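Local coordinates for protein Phosphoglucosamine/phosphogalactosamine mutase (PDB 2F7L) that interconverts the 6-phosphates and 1-phosphates of glucosamine and galactosamine as a magnesium-dependent mutase, supplying precursors of UDP-N-acetylglucosamine and UDP-N-acetylgalactosamine, at residues E125-F129 / T130-N134; I114-R117 / R118-N122; L79-A82 / V83-L86; G308-D311 / I312-V316. All blocks are in the same frame, centred on the assembly; numbering follows the deposited sequence.

Contact 1. Residues E125-F129 / T130-N134; sequences EDLFF and TERFN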
loop_
_atom_site.group_PDB
_atom_site.type_symbol
_atom_site.label_atom_id
_atom_site.label_comp_id
_atom_site.label_asym_id
_atom_site.label_seq_id
_atom_site.Cartn_x
_atom_site.Cartn_y
_atom_site.Cartn_z
ATOM N N GLU A 125 -1.123 -15.374 16.785
ATOM C CA GLU A 125 -1.621 -14.723 17.989
ATOM C C GLU A 125 -1.845 -15.765 19.104
ATOM O O GLU A 125 -1.457 -15.541 20.249
ATOM C CB GLU A 125 -2.914 -13.992 17.656
ATOM C CG GLU A 125 -3.015 -12.556 18.165
ATOM C CD GLU A 125 -3.534 -11.580 17.083
ATOM O OE1 GLU A 125 -4.432 -11.977 16.297
ATOM O OE2 GLU A 125 -3.049 -10.417 17.021
ATOM N N ASP A 126 -2.451 -16.904 18.761
ATOM C CA ASP A 126 -2.696 -17.962 19.740
ATOM C C ASP A 126 -1.361 -18.470 20.273
ATOM O O ASP A 126 -1.172 -18.564 21.484
ATOM C CB ASP A 126 -3.459 -19.140 19.120
ATOM C CG ASP A 126 -3.723 -20.263 20.137
ATOM O OD1 ASP A 126 -4.430 -19.980 21.132
ATOM O OD2 ASP A 126 -3.223 -21.409 19.963
ATOM N N LEU A 127 -0.453 -18.821 19.358
ATOM C CA LEU A 127 0.886 -19.296 19.709
ATOM C C LEU A 127 1.546 -18.307 20.644
ATOM O O LEU A 127 2.070 -18.677 21.688
ATOM C CB LEU A 127 1.740 -19.457 18.456
ATOM C CG LEU A 127 1.206 -20.573 17.565
ATOM C CD1 LEU A 127 1.963 -20.638 16.274
ATOM C CD2 LEU A 127 1.313 -21.881 18.322
ATOM N N PHE A 128 1.505 -17.042 20.268
ATOM C CA PHE A 128 2.081 -15.997 21.090
ATOM C C PHE A 128 1.509 -16.063 22.508
ATOM O O PHE A 128 2.268 -16.196 23.468
ATOM C CB PHE A 128 1.801 -14.635 20.452
ATOM C CG PHE A 128 2.318 -13.464 21.236
ATOM C CD1 PHE A 128 1.574 -12.934 22.295
ATOM C CD2 PHE A 128 3.539 -12.872 20.902
ATOM C CE1 PHE A 128 2.035 -11.835 23.010
ATOM C CE2 PHE A 128 4.026 -11.763 21.607
ATOM C CZ PHE A 128 3.272 -11.242 22.664
ATOM N N PHE A 129 0.184 -16.006 22.650
ATOM C CA PHE A 129 -0.436 -16.045 23.982
ATOM C C PHE A 129 -0.333 -17.357 24.775
ATOM O O PHE A 129 -0.140 -17.334 25.983
ATOM C CB PHE A 129 -1.895 -15.598 23.890
ATOM C CG PHE A 129 -2.059 -14.150 23.468
ATOM C CD1 PHE A 129 -1.469 -13.123 24.208
ATOM C CD2 PHE A 129 -2.761 -13.819 22.308
ATOM C CE1 PHE A 129 -1.570 -11.792 23.800
ATOM C CE2 PHE A 129 -2.868 -12.477 21.883
ATOM C CZ PHE A 129 -2.272 -11.466 22.629
ATOM N N THR A 130 -0.452 -18.495 24.108
ATOM C CA THR A 130 -0.343 -19.779 24.790
ATOM C C THR A 130 1.127 -20.171 24.914
ATOM O O THR A 130 1.470 -21.152 25.571
ATOM C CB THR A 130 -0.998 -20.887 23.986
ATOM O OG1 THR A 130 -0.382 -20.923 22.686
ATOM C CG2 THR A 130 -2.517 -20.672 23.870
ATOM N N GLU A 131 1.980 -19.414 24.234
ATOM C CA GLU A 131 3.418 -19.659 24.223
ATOM C C GLU A 131 3.811 -21.082 23.802
ATOM O O GLU A 131 4.756 -21.645 24.346
ATOM C CB GLU A 131 4.035 -19.323 25.597
ATOM C CG GLU A 131 3.440 -18.067 26.206
ATOM C CD GLU A 131 4.371 -17.337 27.171
ATOM O OE1 GLU A 131 4.936 -17.987 28.064
ATOM O OE2 GLU A 131 4.520 -16.098 27.050
ATOM N N ARG A 132 3.087 -21.669 22.853
ATOM C CA ARG A 132 3.438 -23.012 22.359
ATOM C C ARG A 132 4.515 -22.797 21.284
ATOM O O ARG A 132 4.208 -22.584 20.120
ATOM C CB ARG A 132 2.234 -23.721 21.721
ATOM C CG ARG A 132 1.069 -23.967 22.638
ATOM C CD ARG A 132 0.087 -24.975 22.032
ATOM N NE ARG A 132 -0.340 -24.631 20.670
ATOM C CZ ARG A 132 -1.149 -23.624 20.334
ATOM N NH1 ARG A 132 -1.663 -22.816 21.245
ATOM N NH2 ARG A 132 -1.435 -23.418 19.064
ATOM N N PHE A 133 5.778 -22.852 21.675
ATOM C CA PHE A 133 6.849 -22.606 20.733
ATOM C C PHE A 133 7.736 -23.788 20.373
ATOM O O PHE A 133 8.216 -24.491 21.243
ATOM C CB PHE A 133 7.740 -21.492 21.276
ATOM C CG PHE A 133 7.016 -20.221 21.569
ATOM C CD1 PHE A 133 6.059 -19.723 20.681
ATOM C CD2 PHE A 133 7.337 -19.476 22.701
ATOM C CE1 PHE A 133 5.441 -18.502 20.915
ATOM C CE2 PHE A 133 6.728 -18.260 22.949
ATOM C CZ PHE A 133 5.778 -17.766 22.054
ATOM N N ASN A 134 7.986 -23.998 19.089
ATOM C CA ASN A 134 8.875 -25.087 18.722
ATOM C C ASN A 134 10.283 -24.764 19.164
ATOM O O ASN A 134 11.175 -24.655 18.326
ATOM C CB ASN A 134 8.889 -25.314 17.220
ATOM C CG ASN A 134 7.593 -25.859 16.727
ATOM O OD1 ASN A 134 6.878 -26.527 17.482
ATOM N ND2 ASN A 134 7.273 -25.604 15.456
#
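D126 holds CG anti to its own backbone nitrogen (chi1 180°), while the R132 chain bends at chi3 (-52°), and these two turns carry a carboxylate and a guanidinium to each other across the end of helix 118-130. A salt bridge results: D126 OD2 takes both R132 NH1 and R132 NH2, at 2.5 Å and 2.8 Å, the first length shorter than can be trusted, and the two planes stand 40° apart. L127 CD2 lies over one face of the guanidinium, 3.2 Å from R132 NH2. T130 doubles the grip on a single carbonyl, for its N reaches D126 O at 2.7 Å almost straight on and its OG1 at 2.8 Å from above the carbonyl plane. E131 then leaves the helix with positive phi. The bonds from R132 N to L127 O (3.4 Å) and from E131 N to F128 O (3.3 Å) give the pattern of a Schellman motif, though both are weak, with L127 and R132 making its apolar side-chain contact. Past this turn the F133 ring comes back obliquely beside the carbonyls, its CE1 3.5 Å from L127 O. The E131 carboxylate instead forms a salt bridge with K25. Both sides of the turn rest on helix 20-34: F128 packs on L22 and K25 from the helical side, and F133 on K28 and T32 as the chain departs toward strand 146-147.

Contact 2. Residues I114-R117 / R118-N122; sequences IEIR and REKEN
I116 and E121 meet across the start of helix 118-130, with I116 CD1 reaching to 4.0 Å from E121 CG. The isoleucine places CG1 between its backbone nitrogen and carbonyl carbon (chi1 53°), which sends CD1 forward to the aliphatic part of the glutamate; the two side chains run obliquely to each other. Its CB also rests 3.9 Å from K120 CB. R117 extends from CG to NE away from the helix start, its NH2 forming a salt bridge with D318. E119 is bent at chi2 (78°), which brings OE1 to the foot of the R117 chain, nearest R117 CB (2.9 Å, too short to rest anything on). These two chains cross at a slant, carboxylate and guanidinium planes 43° apart, and E119 OE1 stays 4.9 Å from R117 NH1, nearby charges rather than an ion pair. R118 bends at chi2 too, and its NH1 pairs with D311. R117 O receives E121 N at 3.2 Å and K120 N more weakly at 3.0 Å. With R117 as N-cap, I116 and E121 occupy N' and N4 and meet in the manner of a hydrophobic staple, lacking its apolar N4 residue, where domain I meets domain III of the phosphohexose mutase fold.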
loop_
_atom_site.group_PDB
_atom_site.type_symbol
_atom_site.label_atom_id
_atom_site.label_comp_id
_atom_site.label_asym_id
_atom_site.label_seq_id
_atom_site.Cartn_x
_atom_site.Cartn_y
_atom_site.Cartn_z
ATOM N N ILE A 114 2.614 -12.635 -0.429
ATOM C CA ILE A 114 1.643 -11.705 0.106
ATOM C C ILE A 114 1.694 -11.812 1.632
ATOM O O ILE A 114 2.179 -12.787 2.169
ATOM C CB ILE A 114 0.238 -12.087 -0.387
ATOM C CG1 ILE A 114 0.315 -12.442 -1.869
ATOM C CG2 ILE A 114 -0.749 -10.943 -0.156
ATOM C CD1 ILE A 114 -0.991 -12.907 -2.464
ATOM N N GLU A 115 1.218 -10.802 2.338
ATOM C CA GLU A 115 1.191 -10.882 3.794
ATOM C C GLU A 115 0.244 -12.028 4.168
ATOM O O GLU A 115 -0.674 -12.371 3.416
ATOM C CB GLU A 115 0.675 -9.574 4.366
ATOM C CG GLU A 115 0.256 -8.622 3.274
ATOM C CD GLU A 115 1.293 -7.552 2.993
ATOM O OE1 GLU A 115 1.183 -6.893 1.928
ATOM O OE2 GLU A 115 2.195 -7.360 3.846
ATOM N N ILE A 116 0.467 -12.626 5.330
ATOM C CA ILE A 116 -0.359 -13.745 5.768
ATOM C C ILE A 116 -1.830 -13.376 5.894
ATOM O O ILE A 116 -2.163 -12.246 6.248
ATOM C CB ILE A 116 0.150 -14.330 7.127
ATOM C CG1 ILE A 116 0.272 -13.209 8.167
ATOM C CG2 ILE A 116 1.502 -15.031 6.923
ATOM C CD1 ILE A 116 0.575 -13.665 9.578
ATOM N N ARG A 117 -2.692 -14.336 5.573
ATOM C CA ARG A 117 -4.131 -14.160 5.672
ATOM C C ARG A 117 -4.477 -13.970 7.144
ATOM O O ARG A 117 -3.678 -14.306 8.017
ATOM C CB ARG A 117 -4.845 -15.390 5.130
ATOM C CG ARG A 117 -4.869 -15.480 3.616
ATOM C CD ARG A 117 -5.194 -16.890 3.147
ATOM N NE ARG A 117 -5.325 -16.951 1.696
ATOM C CZ ARG A 117 -6.291 -16.337 1.012
ATOM N NH1 ARG A 117 -7.200 -15.619 1.660
ATOM N NH2 ARG A 117 -6.361 -16.449 -0.313
ATOM N N ARG A 118 -5.669 -13.448 7.425
ATOM C CA ARG A 118 -6.072 -13.193 8.813
ATOM C C ARG A 118 -6.193 -14.436 9.693
ATOM O O ARG A 118 -5.799 -14.427 10.861
ATOM C CB ARG A 118 -7.362 -12.381 8.837
ATOM C CG ARG A 118 -7.274 -11.110 7.984
ATOM C CD ARG A 118 -5.903 -10.387 8.117
ATOM N NE ARG A 118 -5.869 -9.091 7.415
ATOM C CZ ARG A 118 -5.915 -8.942 6.087
ATOM N NH1 ARG A 118 -5.990 -10.014 5.299
ATOM N NH2 ARG A 118 -5.912 -7.721 5.545
ATOM N N GLU A 119 -6.717 -15.512 9.132
ATOM C CA GLU A 119 -6.833 -16.747 9.887
ATOM C C GLU A 119 -5.438 -17.146 10.405
ATOM O O GLU A 119 -5.291 -17.779 11.449
ATOM C CB GLU A 119 -7.416 -17.821 8.982
ATOM C CG GLU A 119 -8.635 -17.347 8.140
ATOM C CD GLU A 119 -8.257 -16.502 6.897
ATOM O OE1 GLU A 119 -7.121 -16.681 6.397
ATOM O OE2 GLU A 119 -9.100 -15.689 6.406
ATOM N N LYS A 120 -4.408 -16.749 9.675
ATOM C CA LYS A 120 -3.042 -17.054 10.068
ATOM C C LYS A 120 -2.551 -16.093 11.151
ATOM O O LYS A 120 -1.738 -16.480 11.997
ATOM C CB LYS A 120 -2.111 -17.021 8.845
ATOM C CG LYS A 120 -2.499 -18.054 7.805
ATOM C CD LYS A 120 -1.406 -18.327 6.811
ATOM C CE LYS A 120 -1.749 -19.535 5.929
ATOM N NZ LYS A 120 -0.595 -19.992 5.069
ATOM N N GLU A 121 -3.027 -14.847 11.137
ATOM C CA GLU A 121 -2.603 -13.910 12.170
ATOM C C GLU A 121 -3.070 -14.469 13.503
ATOM O O GLU A 121 -2.392 -14.339 14.529
ATOM C CB GLU A 121 -3.216 -12.527 11.959
ATOM C CG GLU A 121 -2.819 -11.852 10.666
ATOM C CD GLU A 121 -3.374 -10.440 10.545
ATOM O OE1 GLU A 121 -4.468 -10.179 11.102
ATOM O OE2 GLU A 121 -2.726 -9.594 9.877
ATOM N N ASN A 122 -4.235 -15.105 13.471
ATOM C CA ASN A 122 -4.826 -15.688 14.663
ATOM C C ASN A 122 -4.005 -16.862 15.151
ATOM O O ASN A 122 -3.837 -17.047 16.358
ATOM C CB ASN A 122 -6.249 -16.164 14.383
ATOM C CG ASN A 122 -7.192 -15.038 14.003
ATOM O OD1 ASN A 122 -8.215 -15.292 13.385
ATOM N ND2 ASN A 122 -6.868 -13.795 14.380
#

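Contact 3. Residues L79-A82 / V83-L86; sequences LQYA and VKTL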
loop_
_atom_site.group_PDB
_atom_site.type_symbol
_atom_site.label_atom_id
_atom_site.label_comp_id
_atom_site.label_asym_id
_atom_site.label_seq_id
_atom_site.Cartn_x
_atom_site.Cartn_y
_atom_site.Cartn_z
ATOM N N LEU A 79 11.155 -7.164 -0.830
ATOM C CA LEU A 79 11.362 -8.292 0.069
ATOM C C LEU A 79 10.336 -9.366 -0.292
ATOM O O LEU A 79 10.662 -10.533 -0.443
ATOM C CB LEU A 79 11.142 -7.856 1.519
ATOM C CG LEU A 79 12.256 -7.447 2.489
ATOM C CD1 LEU A 79 13.591 -7.674 1.855
ATOM C CD2 LEU A 79 12.073 -5.989 2.925
ATOM N N GLN A 80 9.085 -8.960 -0.419
ATOM C CA GLN A 80 8.032 -9.892 -0.755
ATOM C C GLN A 80 8.323 -10.578 -2.075
ATOM O O GLN A 80 8.169 -11.798 -2.207
ATOM C CB GLN A 80 6.698 -9.159 -0.844
ATOM C CG GLN A 80 6.224 -8.619 0.474
ATOM C CD GLN A 80 5.023 -7.734 0.317
ATOM O OE1 GLN A 80 5.083 -6.703 -0.369
ATOM N NE2 GLN A 80 3.915 -8.122 0.942
ATOM N N TYR A 81 8.731 -9.783 -3.059
ATOM C CA TYR A 81 9.043 -10.319 -4.370
ATOM C C TYR A 81 10.144 -11.384 -4.235
ATOM O O TYR A 81 10.148 -12.411 -4.937
ATOM C CB TYR A 81 9.498 -9.197 -5.308
ATOM C CG TYR A 81 9.675 -9.703 -6.714
ATOM C CD1 TYR A 81 8.567 -10.080 -7.480
ATOM C CD2 TYR A 81 10.962 -9.893 -7.250
ATOM C CE1 TYR A 81 8.735 -10.635 -8.729
ATOM C CE2 TYR A 81 11.142 -10.440 -8.495
ATOM C CZ TYR A 81 10.029 -10.806 -9.237
ATOM O OH TYR A 81 10.202 -11.282 -10.513
ATOM N N ALA A 82 11.077 -11.127 -3.321
ATOM C CA ALA A 82 12.158 -12.055 -3.058
ATOM C C ALA A 82 11.593 -13.378 -2.525
ATOM O O ALA A 82 11.885 -14.449 -3.071
ATOM C CB ALA A 82 13.125 -11.455 -2.068
ATOM N N VAL A 83 10.773 -13.326 -1.482
ATOM C CA VAL A 83 10.227 -14.571 -0.961
ATOM C C VAL A 83 9.348 -15.241 -2.014
ATOM O O VAL A 83 9.306 -16.472 -2.126
ATOM C CB VAL A 83 9.433 -14.344 0.350
ATOM C CG1 VAL A 83 8.566 -13.163 0.209
ATOM C CG2 VAL A 83 8.602 -15.566 0.684
ATOM N N LYS A 84 8.662 -14.429 -2.799
ATOM C CA LYS A 84 7.808 -14.950 -3.856
ATOM C C LYS A 84 8.584 -15.747 -4.919
ATOM O O LYS A 84 8.221 -16.867 -5.255
ATOM C CB LYS A 84 7.069 -13.793 -4.546
ATOM C CG LYS A 84 6.230 -14.191 -5.743
ATOM C CD LYS A 84 5.655 -12.968 -6.445
ATOM C CE LYS A 84 5.185 -13.281 -7.861
ATOM N NZ LYS A 84 4.094 -14.300 -7.895
ATOM N N THR A 85 9.665 -15.191 -5.440
ATOM C CA THR A 85 10.357 -15.884 -6.507
ATOM C C THR A 85 11.710 -16.491 -6.179
ATOM O O THR A 85 12.293 -17.191 -7.018
ATOM C CB THR A 85 10.567 -14.945 -7.711
ATOM O OG1 THR A 85 11.711 -14.118 -7.470
ATOM C CG2 THR A 85 9.339 -14.030 -7.928
ATOM N N LEU A 86 12.225 -16.234 -4.981
ATOM C CA LEU A 86 13.536 -16.755 -4.639
ATOM C C LEU A 86 13.530 -18.070 -3.879
ATOM O O LEU A 86 14.584 -18.584 -3.526
ATOM C CB LEU A 86 14.321 -15.676 -3.891
ATOM C CG LEU A 86 15.537 -15.099 -4.630
ATOM C CD1 LEU A 86 15.330 -15.106 -6.100
ATOM C CD2 LEU A 86 15.811 -13.700 -4.146
#
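The Y81 ring has T85 CG2 over one face, a CH-pi contact with the methyl 3.8 Å from the ring centroid and 25° off the normal, displaced toward the rim so that its closest ring carbons, among them Y81 CE1, lie at 3.5 Å. K84 CD approaches the same ring obliquely, 4.2 Å from Y81 CD1. The tyrosine also stacks with the ring of H336. Its CG stands anti to the backbone nitrogen (chi1 -173°), a torsion that leans the ring along the helix toward the following turn, where T85 turns its methyl to the ring. T85 OG1, meanwhile, makes a weak bond of 3.4 Å back to Y81 O, the carbonyl that T85 N already holds at 2.9 Å. One turn of helix thus ties these two residues through backbone and methyl, with the hydroxyl adding a weak third link. With an alanine in place of Y81, the T85 methyl would probably lose the ring face it packs on and H336 its stacking partner. One residue further along, A82 CB touches L86 CD2 at 4.1 Å, a small apolar contact of the same spacing. Regular helical bonding underlies these contacts, as in V83 N to L79 O at 3.0 Å. Q80 points another way, its side chain about 6 Å from that of D245, a probable magnesium ligand. Helix 76-86 forms the crossover between the parallel strands 67-73 and 90-94, and its Y81 and L86 side lies on helix 151-160, with Y81 on T154 and Y155 and L86 on T154.

Contact 4. Residues G308-D311 / I312-V316; sequences GSVD and IAHKV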
loop_
_atom_site.group_PDB
_atom_site.type_symbol
_atom_site.label_atom_id
_atom_site.label_comp_id
_atom_site.label_asym_id
_atom_site.label_seq_id
_atom_site.Cartn_x
_atom_site.Cartn_y
_atom_site.Cartn_z
ATOM N N GLY A 308 -8.351 -2.126 2.749
ATOM C CA GLY A 308 -7.239 -2.972 3.179
ATOM C C GLY A 308 -6.453 -3.566 2.016
ATOM O O GLY A 308 -7.020 -4.278 1.171
ATOM N N SER A 309 -5.150 -3.278 1.980
ATOM C CA SER A 309 -4.258 -3.755 0.920
ATOM C C SER A 309 -3.980 -5.257 0.886
ATOM O O SER A 309 -3.979 -5.864 -0.188
ATOM C CB SER A 309 -2.928 -3.005 0.991
ATOM O OG SER A 309 -3.114 -1.647 0.645
ATOM N N VAL A 310 -3.713 -5.847 2.047
ATOM C CA VAL A 310 -3.444 -7.277 2.114
ATOM C C VAL A 310 -4.645 -8.015 1.506
ATOM O O VAL A 310 -4.491 -8.844 0.603
ATOM C CB VAL A 310 -3.251 -7.762 3.582
ATOM C CG1 VAL A 310 -2.857 -9.227 3.596
ATOM C CG2 VAL A 310 -2.212 -6.904 4.299
ATOM N N ASP A 311 -5.839 -7.697 2.005
ATOM C CA ASP A 311 -7.069 -8.312 1.526
ATOM C C ASP A 311 -7.184 -8.178 0.016
ATOM O O ASP A 311 -7.481 -9.144 -0.681
ATOM C CB ASP A 311 -8.268 -7.650 2.196
ATOM C CG ASP A 311 -8.543 -8.199 3.594
ATOM O OD1 ASP A 311 -9.000 -7.402 4.463
ATOM O OD2 ASP A 311 -8.319 -9.421 3.807
ATOM N N ILE A 312 -6.963 -6.974 -0.489
ATOM C CA ILE A 312 -7.037 -6.724 -1.916
ATOM C C ILE A 312 -6.080 -7.650 -2.657
ATOM O O ILE A 312 -6.466 -8.317 -3.615
ATOM C CB ILE A 312 -6.669 -5.250 -2.238
ATOM C CG1 ILE A 312 -7.771 -4.326 -1.723
ATOM C CG2 ILE A 312 -6.396 -5.067 -3.742
ATOM C CD1 ILE A 312 -7.465 -2.854 -1.922
ATOM N N ALA A 313 -4.827 -7.687 -2.213
ATOM C CA ALA A 313 -3.831 -8.529 -2.862
ATOM C C ALA A 313 -4.416 -9.918 -3.032
ATOM O O ALA A 313 -4.341 -10.494 -4.111
ATOM C CB ALA A 313 -2.538 -8.570 -2.040
ATOM N N HIS A 314 -5.022 -10.446 -1.977
ATOM C CA HIS A 314 -5.638 -11.769 -2.053
ATOM C C HIS A 314 -6.850 -11.809 -3.013
ATOM O O HIS A 314 -6.952 -12.698 -3.848
ATOM C CB HIS A 314 -6.035 -12.242 -0.652
ATOM C CG HIS A 314 -4.877 -12.723 0.172
ATOM N ND1 HIS A 314 -4.079 -13.783 -0.208
ATOM C CD2 HIS A 314 -4.398 -12.306 1.370
ATOM C CE1 HIS A 314 -3.162 -13.998 0.719
ATOM N NE2 HIS A 314 -3.334 -13.117 1.688
ATOM N N LYS A 315 -7.758 -10.844 -2.909
ATOM C CA LYS A 315 -8.907 -10.815 -3.802
ATOM C C LYS A 315 -8.453 -10.730 -5.259
ATOM O O LYS A 315 -8.997 -11.400 -6.121
ATOM C CB LYS A 315 -9.824 -9.631 -3.471
ATOM C CG LYS A 315 -11.170 -9.667 -4.188
ATOM C CD LYS A 315 -12.072 -8.521 -3.781
ATOM C CE LYS A 315 -13.271 -8.385 -4.714
ATOM N NZ LYS A 315 -14.130 -9.602 -4.730
ATOM N N VAL A 316 -7.461 -9.906 -5.556
ATOM C CA VAL A 316 -7.008 -9.844 -6.936
ATOM C C VAL A 316 -6.563 -11.253 -7.346
ATOM O O VAL A 316 -7.023 -11.781 -8.367
ATOM C CB VAL A 316 -5.842 -8.852 -7.140
ATOM C CG1 VAL A 316 -5.424 -8.844 -8.604
ATOM C CG2 VAL A 316 -6.270 -7.473 -6.738
#
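G308 O accepts I312 N at 3.2 Å, and the isoleucine chain lies along the same carbonyl, with I312 CG1 nearest to G308 O and I312 CD1 behind it at 3.4 Å. This bond opens a run of successive helical pairs: A313 N to S309 O at 2.9 Å, H314 N to V310 O at 3.1 Å and K315 N to D311 O at 2.8 Å, so that four consecutive carbonyls of the first turn are satisfied by the next. G308 is the N-cap, and its backbone angles would press a side chain against the preceding carbonyl. Helix 309-318 forms the beta-alpha-beta crossover from strand 301-305 to the parallel strand 323-326 in the alpha/beta domain III. I312 keeps CG1 anti to its carbonyl carbon (chi1 -69°), which lays that branch beside G308 O while the side chain packs on M332 and T305. An alanine here would probably open a gap against M332 and T305 and take the CG1 and CD1 cover from G308 O. V310 and H314 lie side by side, V310 CG1 4.1 Å from H314 CD2, and the imidazole NE2 is hydrogen-bonded to E115 O. The remaining polar ends find partners beyond the first turn: S309 OG bonds to E326, K315 NZ pairs with E319, and D311 has R118 as its partner.

From the N terminus the order is contact 3, contact 2, contact 1, then contact 4; each is local and closes only a turn of helix or a cap, so none nests in or crosses another. Contact 3 lies within helix 76-86, contact 2 starts helix 118-130, and contact 1 ends it; the centres of contacts 1 and 2 lie about 15 Å apart. A weak hydrogen bond from Q80 NE2 to E115 OE1 ties contact 3 to contact 2. The salt bridge between contacts 2 and 4 joins the first and third domains at the start of helix 309-318. Contact 1, at the far end of the helix that contact 2 starts, touches neither contact 3 nor contact 4.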